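PDB 6JYZ: putative secreted endoglycosylceramidase from Rhodococcus hoagii, which probably hydrolyses the glycosidic bond that joins the sugar part of glycosphingolipids to ceramide, as an endogalactosylceramidase of glycoside hydrolase family 5. Local coordinates for residues G216-N224 with I237-I248; S306-V315 with R345-I355. One frame throughout, in Å; residues are numbered along the deposited sequence.

Contact 1 (G216-N224 with I237-I248)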
loop_
_atom_site.group_PDB
_atom_site.type_symbol
_atom_site.label_atom_id
_atom_site.label_comp_id
_atom_site.label_asym_id
_atom_site.label_seq_id
_atom_site.Cartn_x
_atom_site.Cartn_y
_atom_site.Cartn_z
ATOM N N GLY A 216 -8.199 0.654 -7.718
ATOM C CA GLY A 216 -7.475 1.563 -8.573
ATOM C C GLY A 216 -5.986 1.317 -8.438
ATOM O O GLY A 216 -5.549 0.213 -8.093
ATOM N N TYR A 217 -5.267 2.404 -8.768
ATOM C CA TYR A 217 -3.895 2.240 -9.233
ATOM C C TYR A 217 -3.001 3.147 -8.392
ATOM O O TYR A 217 -3.197 4.379 -8.440
ATOM C CB TYR A 217 -3.789 2.716 -10.689
ATOM C CG TYR A 217 -4.936 2.272 -11.560
ATOM C CD1 TYR A 217 -5.131 0.961 -11.871
ATOM C CD2 TYR A 217 -5.808 3.242 -12.018
ATOM C CE1 TYR A 217 -6.255 0.585 -12.703
ATOM C CE2 TYR A 217 -6.889 2.928 -12.814
ATOM C CZ TYR A 217 -7.052 1.601 -13.165
ATOM O OH TYR A 217 -8.138 1.296 -13.983
ATOM N N ASP A 218 -2.055 2.580 -7.663
ATOM C CA ASP A 218 -1.047 3.349 -6.916
ATOM C C ASP A 218 0.119 3.494 -7.896
ATOM O O ASP A 218 0.871 2.545 -8.164
ATOM C CB ASP A 218 -0.729 2.613 -5.599
ATOM C CG ASP A 218 0.150 3.386 -4.628
ATOM O OD1 ASP A 218 0.784 4.416 -5.000
ATOM O OD2 ASP A 218 0.230 2.900 -3.496
ATOM N N LEU A 219 0.220 4.716 -8.466
ATOM C CA LEU A 219 0.972 4.903 -9.693
ATOM C C LEU A 219 2.447 4.571 -9.605
ATOM O O LEU A 219 3.017 4.009 -10.534
ATOM C CB LEU A 219 0.794 6.334 -10.185
ATOM C CG LEU A 219 -0.651 6.700 -10.500
ATOM C CD1 LEU A 219 -0.701 8.197 -10.910
ATOM C CD2 LEU A 219 -1.199 5.834 -11.637
ATOM N N LEU A 220 3.075 4.919 -8.470
ATOM C CA LEU A 220 4.452 4.473 -8.243
ATOM C C LEU A 220 4.716 4.521 -6.753
ATOM O O LEU A 220 4.492 5.600 -6.111
ATOM C CB LEU A 220 5.453 5.362 -8.986
ATOM C CG LEU A 220 6.924 4.946 -8.897
ATOM C CD1 LEU A 220 7.138 3.546 -9.458
ATOM C CD2 LEU A 220 7.770 5.958 -9.623
ATOM N N ASN A 221 5.197 3.434 -6.194
ATOM C CA ASN A 221 5.492 3.433 -4.756
ATOM C C ASN A 221 6.670 4.351 -4.478
ATOM O O ASN A 221 7.684 4.312 -5.222
ATOM C CB ASN A 221 5.933 2.033 -4.364
ATOM C CG ASN A 221 6.311 1.985 -2.897
ATOM O OD1 ASN A 221 5.443 2.203 -2.035
ATOM N ND2 ASN A 221 7.545 1.673 -2.577
ATOM N N GLU A 222 6.578 5.121 -3.400
ATOM C CA GLU A 222 7.660 5.963 -2.816
ATOM C C GLU A 222 8.590 6.504 -3.890
ATOM O O GLU A 222 9.826 6.273 -3.836
ATOM C CB GLU A 222 8.413 5.178 -1.754
ATOM C CG GLU A 222 7.510 4.825 -0.597
ATOM C CD GLU A 222 8.198 4.296 0.642
ATOM O OE1 GLU A 222 9.360 3.883 0.537
ATOM O OE2 GLU A 222 7.534 4.182 1.721
ATOM N N PRO A 223 8.090 7.343 -4.813
ATOM C CA PRO A 223 8.995 7.843 -5.855
ATOM C C PRO A 223 10.186 8.568 -5.228
ATOM O O PRO A 223 9.989 9.440 -4.374
ATOM C CB PRO A 223 8.124 8.774 -6.685
ATOM C CG PRO A 223 6.724 8.301 -6.412
ATOM C CD PRO A 223 6.711 7.813 -4.965
ATOM N N ASN A 224 11.401 8.213 -5.623
ATOM C CA ASN A 224 12.528 8.877 -5.006
ATOM C C ASN A 224 12.730 10.281 -5.617
ATOM O O ASN A 224 12.291 10.543 -6.755
ATOM C CB ASN A 224 13.816 8.074 -5.166
ATOM C CG ASN A 224 13.876 6.783 -4.364
ATOM O OD1 ASN A 224 12.807 6.197 -3.861
ATOM N ND2 ASN A 224 15.021 6.232 -4.229
ATOM N N ILE A 237 7.626 14.380 -10.075
ATOM C CA ILE A 237 6.757 13.270 -9.698
ATOM C C ILE A 237 5.331 13.566 -10.179
ATOM O O ILE A 237 4.695 12.714 -10.825
ATOM C CB ILE A 237 6.841 13.044 -8.185
ATOM C CG1 ILE A 237 8.212 12.448 -7.832
ATOM C CG2 ILE A 237 5.694 12.110 -7.719
ATOM C CD1 ILE A 237 8.552 12.560 -6.331
ATOM N N GLY A 238 4.829 14.782 -9.951
ATOM C CA GLY A 238 3.479 15.119 -10.415
ATOM C C GLY A 238 3.392 15.075 -11.923
ATOM O O GLY A 238 2.341 14.652 -12.465
ATOM N N ARG A 239 4.418 15.502 -12.647
ATOM C CA ARG A 239 4.377 15.473 -14.114
ATOM C C ARG A 239 4.233 14.044 -14.606
ATOM O O ARG A 239 3.442 13.782 -15.544
ATOM C CB ARG A 239 5.660 16.069 -14.674
ATOM C CG ARG A 239 5.587 16.361 -16.160
ATOM C CD ARG A 239 6.940 16.851 -16.709
ATOM N NE ARG A 239 7.377 18.098 -16.074
ATOM C CZ ARG A 239 7.050 19.316 -16.513
ATOM N NH1 ARG A 239 6.192 19.466 -17.510
ATOM N NH2 ARG A 239 7.509 20.382 -15.886
ATOM N N PHE A 240 4.886 13.087 -13.979
ATOM C CA PHE A 240 4.724 11.693 -14.300
ATOM C C PHE A 240 3.286 11.254 -13.957
ATOM O O PHE A 240 2.628 10.581 -14.794
ATOM C CB PHE A 240 5.731 10.833 -13.535
ATOM C CG PHE A 240 5.307 9.382 -13.434
ATOM C CD1 PHE A 240 5.204 8.601 -14.597
ATOM C CD2 PHE A 240 4.970 8.808 -12.229
ATOM C CE1 PHE A 240 4.812 7.232 -14.544
ATOM C CE2 PHE A 240 4.540 7.487 -12.173
ATOM C CZ PHE A 240 4.449 6.703 -13.301
ATOM N N TYR A 241 2.762 11.594 -12.804
ATOM C CA TYR A 241 1.409 11.175 -12.485
ATOM C C TYR A 241 0.427 11.696 -13.532
ATOM O O TYR A 241 -0.488 10.949 -13.928
ATOM C CB TYR A 241 0.979 11.680 -11.121
ATOM C CG TYR A 241 1.713 11.113 -9.930
ATOM C CD1 TYR A 241 2.288 9.866 -9.932
ATOM C CD2 TYR A 241 1.797 11.847 -8.750
ATOM C CE1 TYR A 241 2.965 9.361 -8.814
ATOM C CE2 TYR A 241 2.399 11.367 -7.605
ATOM C CZ TYR A 241 2.959 10.121 -7.637
ATOM O OH TYR A 241 3.570 9.565 -6.550
ATOM N N GLN A 242 0.579 12.942 -13.973
ATOM C CA GLN A 242 -0.366 13.488 -14.958
ATOM C C GLN A 242 -0.291 12.670 -16.228
ATOM O O GLN A 242 -1.352 12.362 -16.825
ATOM C CB GLN A 242 -0.006 14.952 -15.161
ATOM C CG GLN A 242 -0.926 15.600 -16.224
ATOM C CD GLN A 242 -0.570 17.062 -16.368
ATOM O OE1 GLN A 242 0.549 17.374 -16.763
ATOM N NE2 GLN A 242 -1.542 17.888 -16.031
ATOM N N ARG A 243 0.893 12.326 -16.702
ATOM C CA ARG A 243 1.010 11.501 -17.914
ATOM C C ARG A 243 0.387 10.128 -17.694
ATOM O O ARG A 243 -0.337 9.643 -18.590
ATOM C CB ARG A 243 2.487 11.326 -18.270
ATOM C CG ARG A 243 3.152 12.538 -18.880
ATOM C CD ARG A 243 4.589 12.195 -19.282
ATOM N NE ARG A 243 4.681 11.215 -20.402
ATOM C CZ ARG A 243 5.854 10.777 -21.050
ATOM N NH1 ARG A 243 7.019 11.159 -20.591
ATOM N NH2 ARG A 243 5.834 10.008 -22.136
ATOM N N ALA A 244 0.622 9.491 -16.564
ATOM C CA ALA A 244 0.081 8.158 -16.336
ATOM C C ALA A 244 -1.429 8.218 -16.232
ATOM O O ALA A 244 -2.105 7.347 -16.819
ATOM C CB ALA A 244 0.649 7.608 -15.044
ATOM N N ILE A 245 -1.991 9.215 -15.567
ATOM C CA ILE A 245 -3.457 9.306 -15.419
ATOM C C ILE A 245 -4.061 9.481 -16.813
ATOM O O ILE A 245 -5.097 8.817 -17.101
ATOM C CB ILE A 245 -3.823 10.485 -14.512
ATOM C CG1 ILE A 245 -3.395 10.181 -13.087
ATOM C CG2 ILE A 245 -5.331 10.772 -14.571
ATOM C CD1 ILE A 245 -3.395 11.411 -12.149
ATOM N N ALA A 246 -3.507 10.322 -17.687
ATOM C CA ALA A 246 -4.169 10.509 -18.992
ATOM C C ALA A 246 -4.129 9.189 -19.741
ATOM O O ALA A 246 -5.109 8.839 -20.420
ATOM C CB ALA A 246 -3.412 11.582 -19.782
ATOM N N ALA A 247 -3.049 8.428 -19.698
ATOM C CA ALA A 247 -2.948 7.182 -20.437
ATOM C C ALA A 247 -3.904 6.169 -19.867
ATOM O O ALA A 247 -4.559 5.423 -20.625
ATOM C CB ALA A 247 -1.528 6.692 -20.409
ATOM N N ILE A 248 -4.027 6.084 -18.538
ATOM C CA ILE A 248 -4.932 5.141 -17.887
ATOM C C ILE A 248 -6.359 5.522 -18.250
ATOM O O ILE A 248 -7.161 4.605 -18.546
ATOM C CB ILE A 248 -4.694 5.209 -16.361
ATOM C CG1 ILE A 248 -3.387 4.453 -16.062
ATOM C CG2 ILE A 248 -5.857 4.584 -15.611
ATOM C CD1 ILE A 248 -2.856 4.698 -14.589
HETATM O O HOH W 1 1.863 6.766 -6.374
#
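Strand 214-218 of the (beta/alpha)8 barrel, with the Asn-Glu-Pro motif that follows it, is backed here by helix 230-251, and Leu-219 is the side chain they share most fully. In family 5 enzymes this motif supplies the general acid/base, a role that Glu-222 probably has. Leu-219 CG lies anti to its carbonyl carbon (chi1 -61°), directed at the helix, and chi2 of 177° parts the two methyls: CD1 sits 3.6 Å from Tyr-241 CD1, and CD2 3.6 Å from CD1 of Ile-248. The other branch of that isoleucine, CG2, comes within 3.4 Å of CE2 on the Tyr-217 ring, while the phenol oxygen of Tyr-217 bonds Glu-252. Farther along the loop, Leu-220 CB approaches CE2 of Phe-240 at 3.9 Å. Pro-223 stands across both Ile-237 and Tyr-241, its CB 3.8 Å from Ile-237 CD1 and its CG 3.4 Å from Tyr-241 OH. One water joins the two sides: it accepts from Leu-220 N at 3.0 Å and lies 2.9 Å from Asp-218 OD1, with a longer bond to Tyr-241 OH. That hydroxyl also bonds the carbonyl of Glu-263. Carbon surfaces thus do most of the holding, while the buried phenol and the backbone N-H of Leu-220 have their polar needs met by water and a neighbouring carbonyl, beside the motif that carries Glu-222.

Contact 2 (S306-V315 with R345-I355)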
loop_
_atom_site.group_PDB
_atom_site.type_symbol
_atom_site.label_atom_id
_atom_site.label_comp_id
_atom_site.label_asym_id
_atom_site.label_seq_id
_atom_site.Cartn_x
_atom_site.Cartn_y
_atom_site.Cartn_z
ATOM N N SER A 306 4.791 13.386 15.989
ATOM C CA SER A 306 4.210 12.245 16.688
ATOM C C SER A 306 3.281 11.465 15.730
ATOM O O SER A 306 2.956 11.970 14.651
ATOM C CB SER A 306 3.352 12.710 17.861
ATOM O OG SER A 306 2.253 13.463 17.384
ATOM N N ILE A 307 2.850 10.286 16.168
ATOM C CA ILE A 307 1.919 9.527 15.293
ATOM C C ILE A 307 0.756 10.448 14.972
ATOM O O ILE A 307 0.301 10.572 13.833
ATOM C CB ILE A 307 1.416 8.293 16.057
ATOM C CG1 ILE A 307 2.557 7.315 16.277
ATOM C CG2 ILE A 307 0.275 7.638 15.264
ATOM C CD1 ILE A 307 2.168 6.135 17.150
ATOM N N GLU A 308 0.157 11.110 15.998
ATOM C CA GLU A 308 -1.073 11.845 15.804
ATOM C C GLU A 308 -0.852 13.104 14.976
ATOM O O GLU A 308 -1.692 13.482 14.163
ATOM C CB GLU A 308 -1.705 12.205 17.165
ATOM C CG GLU A 308 -2.209 10.966 17.930
ATOM C CD GLU A 308 -1.116 10.201 18.680
ATOM O OE1 GLU A 308 0.067 10.622 18.765
ATOM O OE2 GLU A 308 -1.436 9.005 19.118
ATOM N N ASP A 309 0.298 13.771 15.161
ATOM C CA ASP A 309 0.599 14.908 14.297
ATOM C C ASP A 309 0.869 14.456 12.858
ATOM O O ASP A 309 0.546 15.191 11.951
ATOM C CB ASP A 309 1.754 15.753 14.855
ATOM C CG ASP A 309 1.229 16.707 15.979
ATOM O OD1 ASP A 309 -0.008 17.020 16.026
ATOM O OD2 ASP A 309 2.046 17.125 16.738
ATOM N N GLY A 310 1.460 13.299 12.691
ATOM C CA GLY A 310 1.654 12.770 11.324
ATOM C C GLY A 310 0.321 12.618 10.595
ATOM O O GLY A 310 0.210 12.936 9.414
ATOM N N PHE A 311 -0.724 12.160 11.324
ATOM C CA PHE A 311 -2.048 12.123 10.711
ATOM C C PHE A 311 -2.572 13.524 10.403
ATOM O O PHE A 311 -3.111 13.765 9.345
ATOM C CB PHE A 311 -3.080 11.445 11.628
ATOM C CG PHE A 311 -3.082 9.934 11.531
ATOM C CD1 PHE A 311 -2.112 9.166 12.142
ATOM C CD2 PHE A 311 -4.078 9.283 10.791
ATOM C CE1 PHE A 311 -2.128 7.782 12.055
ATOM C CE2 PHE A 311 -4.083 7.882 10.733
ATOM C CZ PHE A 311 -3.134 7.146 11.361
ATOM N N ARG A 312 -2.410 14.474 11.328
ATOM C CA ARG A 312 -2.923 15.814 11.076
ATOM C C ARG A 312 -2.273 16.446 9.846
ATOM O O ARG A 312 -2.959 17.078 9.049
ATOM C CB ARG A 312 -2.711 16.762 12.305
ATOM C CG ARG A 312 -3.662 16.322 13.437
ATOM C CD ARG A 312 -3.457 17.303 14.628
ATOM N NE ARG A 312 -4.202 16.762 15.764
ATOM C CZ ARG A 312 -3.708 16.068 16.792
ATOM N NH1 ARG A 312 -2.406 15.871 16.945
ATOM N NH2 ARG A 312 -4.563 15.658 17.735
ATOM N N ILE A 313 -0.966 16.225 9.666
ATOM C CA ILE A 313 -0.280 16.767 8.496
ATOM C C ILE A 313 -0.824 16.128 7.225
ATOM O O ILE A 313 -1.116 16.792 6.251
ATOM C CB ILE A 313 1.226 16.496 8.654
ATOM C CG1 ILE A 313 1.798 17.301 9.837
ATOM C CG2 ILE A 313 1.938 16.871 7.360
ATOM C CD1 ILE A 313 3.210 16.867 10.265
ATOM N N ALA A 314 -0.984 14.791 7.255
ATOM C CA ALA A 314 -1.482 14.086 6.078
ATOM C C ALA A 314 -2.916 14.482 5.734
ATOM O O ALA A 314 -3.276 14.607 4.572
ATOM C CB ALA A 314 -1.387 12.590 6.310
ATOM N N VAL A 315 -3.756 14.654 6.771
ATOM C CA VAL A 315 -5.146 15.041 6.573
ATOM C C VAL A 315 -5.209 16.461 5.973
ATOM O O VAL A 315 -5.990 16.726 5.058
ATOM C CB VAL A 315 -5.901 14.979 7.923
ATOM C CG1 VAL A 315 -7.252 15.706 7.888
ATOM C CG2 VAL A 315 -6.108 13.544 8.355
ATOM N N ARG A 345 -2.323 3.243 18.997
ATOM C CA ARG A 345 -2.512 4.651 18.730
ATOM C C ARG A 345 -2.785 4.921 17.235
ATOM O O ARG A 345 -3.565 5.786 16.884
ATOM C CB ARG A 345 -1.257 5.472 19.148
ATOM C CG ARG A 345 -1.164 5.622 20.676
ATOM C CD ARG A 345 0.233 6.080 21.073
ATOM N NE ARG A 345 0.579 7.370 20.516
ATOM C CZ ARG A 345 1.816 7.816 20.371
ATOM N NH1 ARG A 345 2.815 7.073 20.862
ATOM N NH2 ARG A 345 2.072 9.017 19.866
ATOM N N PHE A 346 -2.062 4.163 16.364
ATOM C CA PHE A 346 -2.281 4.345 14.931
ATOM C C PHE A 346 -3.712 4.002 14.494
ATOM O O PHE A 346 -4.331 4.751 13.796
ATOM C CB PHE A 346 -1.205 3.541 14.211
ATOM C CG PHE A 346 -1.144 3.901 12.745
ATOM C CD1 PHE A 346 -2.057 3.403 11.810
ATOM C CD2 PHE A 346 -0.149 4.776 12.288
ATOM C CE1 PHE A 346 -2.006 3.757 10.474
ATOM C CE2 PHE A 346 -0.093 5.115 10.933
ATOM C CZ PHE A 346 -1.026 4.626 10.044
ATOM N N VAL A 347 -4.149 2.802 14.938
ATOM C CA VAL A 347 -5.531 2.427 14.594
ATOM C C VAL A 347 -6.557 3.421 15.163
ATOM O O VAL A 347 -7.519 3.794 14.481
ATOM C CB VAL A 347 -5.786 0.972 15.016
ATOM C CG1 VAL A 347 -7.267 0.612 14.739
ATOM C CG2 VAL A 347 -4.844 0.031 14.295
ATOM N N ASP A 348 -6.293 3.878 16.404
ATOM C CA ASP A 348 -7.183 4.885 16.956
ATOM C C ASP A 348 -7.264 6.107 16.083
ATOM O O ASP A 348 -8.334 6.663 15.884
ATOM C CB ASP A 348 -6.724 5.352 18.347
ATOM C CG ASP A 348 -6.816 4.334 19.487
ATOM O OD1 ASP A 348 -7.331 3.213 19.305
ATOM O OD2 ASP A 348 -6.222 4.671 20.588
ATOM N N ALA A 349 -6.099 6.541 15.538
ATOM C CA ALA A 349 -6.107 7.732 14.702
ATOM C C ALA A 349 -6.769 7.462 13.324
ATOM O O ALA A 349 -7.431 8.333 12.786
ATOM C CB ALA A 349 -4.657 8.184 14.530
ATOM N N MET A 350 -6.611 6.215 12.789
ATOM C CA MET A 350 -7.381 5.887 11.583
ATOM C C MET A 350 -8.884 6.049 11.804
ATOM O O MET A 350 -9.603 6.420 10.902
ATOM C CB MET A 350 -7.087 4.469 11.077
ATOM C CG MET A 350 -5.583 4.278 10.700
ATOM S SD MET A 350 -5.321 2.446 10.249
ATOM C CE MET A 350 -5.663 2.955 8.873
ATOM N N ASN A 351 -9.313 5.657 13.020
ATOM C CA ASN A 351 -10.740 5.811 13.317
ATOM C C ASN A 351 -11.141 7.265 13.530
ATOM O O ASN A 351 -12.120 7.701 12.912
ATOM C CB ASN A 351 -11.053 5.000 14.572
ATOM C CG ASN A 351 -11.017 3.524 14.377
ATOM O OD1 ASN A 351 -11.165 3.051 13.238
ATOM N ND2 ASN A 351 -10.902 2.771 15.484
ATOM N N THR A 352 -10.311 8.047 14.250
ATOM C CA THR A 352 -10.653 9.451 14.446
ATOM C C THR A 352 -10.807 10.191 13.125
ATOM O O THR A 352 -11.652 11.060 12.948
ATOM C CB THR A 352 -9.514 10.116 15.247
ATOM O OG1 THR A 352 -9.476 9.492 16.534
ATOM C CG2 THR A 352 -9.501 11.641 15.272
ATOM N N HIS A 353 -9.916 9.878 12.139
ATOM C CA HIS A 353 -9.921 10.549 10.858
ATOM C C HIS A 353 -10.730 9.820 9.778
ATOM O O HIS A 353 -10.873 10.299 8.681
ATOM C CB HIS A 353 -8.473 10.776 10.400
ATOM C CG HIS A 353 -7.735 11.687 11.326
ATOM N ND1 HIS A 353 -8.020 13.048 11.408
ATOM C CD2 HIS A 353 -6.733 11.413 12.177
ATOM C CE1 HIS A 353 -7.172 13.563 12.320
ATOM N NE2 HIS A 353 -6.407 12.614 12.814
ATOM N N ARG A 354 -11.256 8.641 10.133
ATOM C CA ARG A 354 -12.085 7.841 9.212
ATOM C C ARG A 354 -11.359 7.536 7.896
ATOM O O ARG A 354 -11.892 7.763 6.829
ATOM C CB ARG A 354 -13.456 8.473 8.956
ATOM C CG ARG A 354 -14.195 8.759 10.275
ATOM C CD ARG A 354 -15.615 9.328 10.012
ATOM N NE ARG A 354 -15.486 10.576 9.391
ATOM C CZ ARG A 354 -14.971 11.598 10.130
ATOM N NH1 ARG A 354 -14.663 11.438 11.395
ATOM N NH2 ARG A 354 -14.639 12.718 9.557
ATOM N N ILE A 355 -10.150 6.980 8.062
ATOM C CA ILE A 355 -9.404 6.567 6.867
ATOM C C ILE A 355 -9.119 5.082 6.927
ATOM O O ILE A 355 -9.173 4.397 7.947
ATOM C CB ILE A 355 -8.089 7.370 6.672
ATOM C CG1 ILE A 355 -7.056 7.015 7.747
ATOM C CG2 ILE A 355 -8.396 8.855 6.572
ATOM C CD1 ILE A 355 -5.611 7.413 7.323
HETATM O O HOH W 2 -3.919 8.011 18.556
HETATM O O HOH W 3 -4.384 12.752 14.681
#
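Phe-311 reaches from helix 307-321 into a hole on helix 336-353 formed by Phe-346, Ala-349, Met-350 and His-353, a knob-into-hole fit in which the neighbours meet different parts of the ring. Ala-349 CB stands almost on the ring normal, 3.5 Å from the Phe-311 centroid, in a CH-pi contact. The CE1-CZ edge turns toward the face of Phe-346, giving a T-shaped pair with planes 63° apart and CZ over the middle of the receiving ring; Met-350 CG lies 3.8 Å from the same Phe-311 CZ. Phe-346 CG is anti to its backbone N (chi1 -167°), which swings the ring round to take this edge; the Phe-346 ring also stacks with Trp-330. His-353 is oriented differently: it meets Phe-311 rim to rim, the planes nearly parallel, while Val-315 CG2 lies over one of its faces, 3.6 Å from ND1. A water in the imidazole plane links His-353 NE2 to the carbonyl oxygen of Glu-308.

Nearer the start of helix 307-321, Arg-345 grips Glu-308 side-on. Arg-345 NH2 reaches Glu-308 OE1 at 2.8 Å and its NE reaches OE2 of the same carboxylate at 2.9 Å, both on syn lone pairs, with carboxylate and guanidinium nearly coplanar. Ile-307 CD1 presses on the guanidinium face, 3.7 Å from CZ of Arg-345, and Gln-296 gives NH2 a second acceptor. The two in-plane bonds fix the guanidinium's rotation. The segment axes run in the same sense, 31° apart and 9.9 Å at closest approach, as expected of neighbouring outer helices in a (beta/alpha)8 barrel.

In the fold
Both contacts belong to the same (beta/alpha)8 catalytic domain and follow one another along the chain, contact 1 closing before contact 2 opens. Their centres lie 25 Å apart and their nearest atoms about 12 Å, so they do not touch. Contact 1 pairs strand 214-218 and its trailing loop with the next helix, 230-251, joining the barrel wall to its outer layer. Contact 2 stays within that layer, setting helix 307-321 against helix 336-353, with strand 326-330 between them in sequence. One therefore bears directly on the Asn-Glu-Pro motif, while the other ties together two later helices that surround the same barrel.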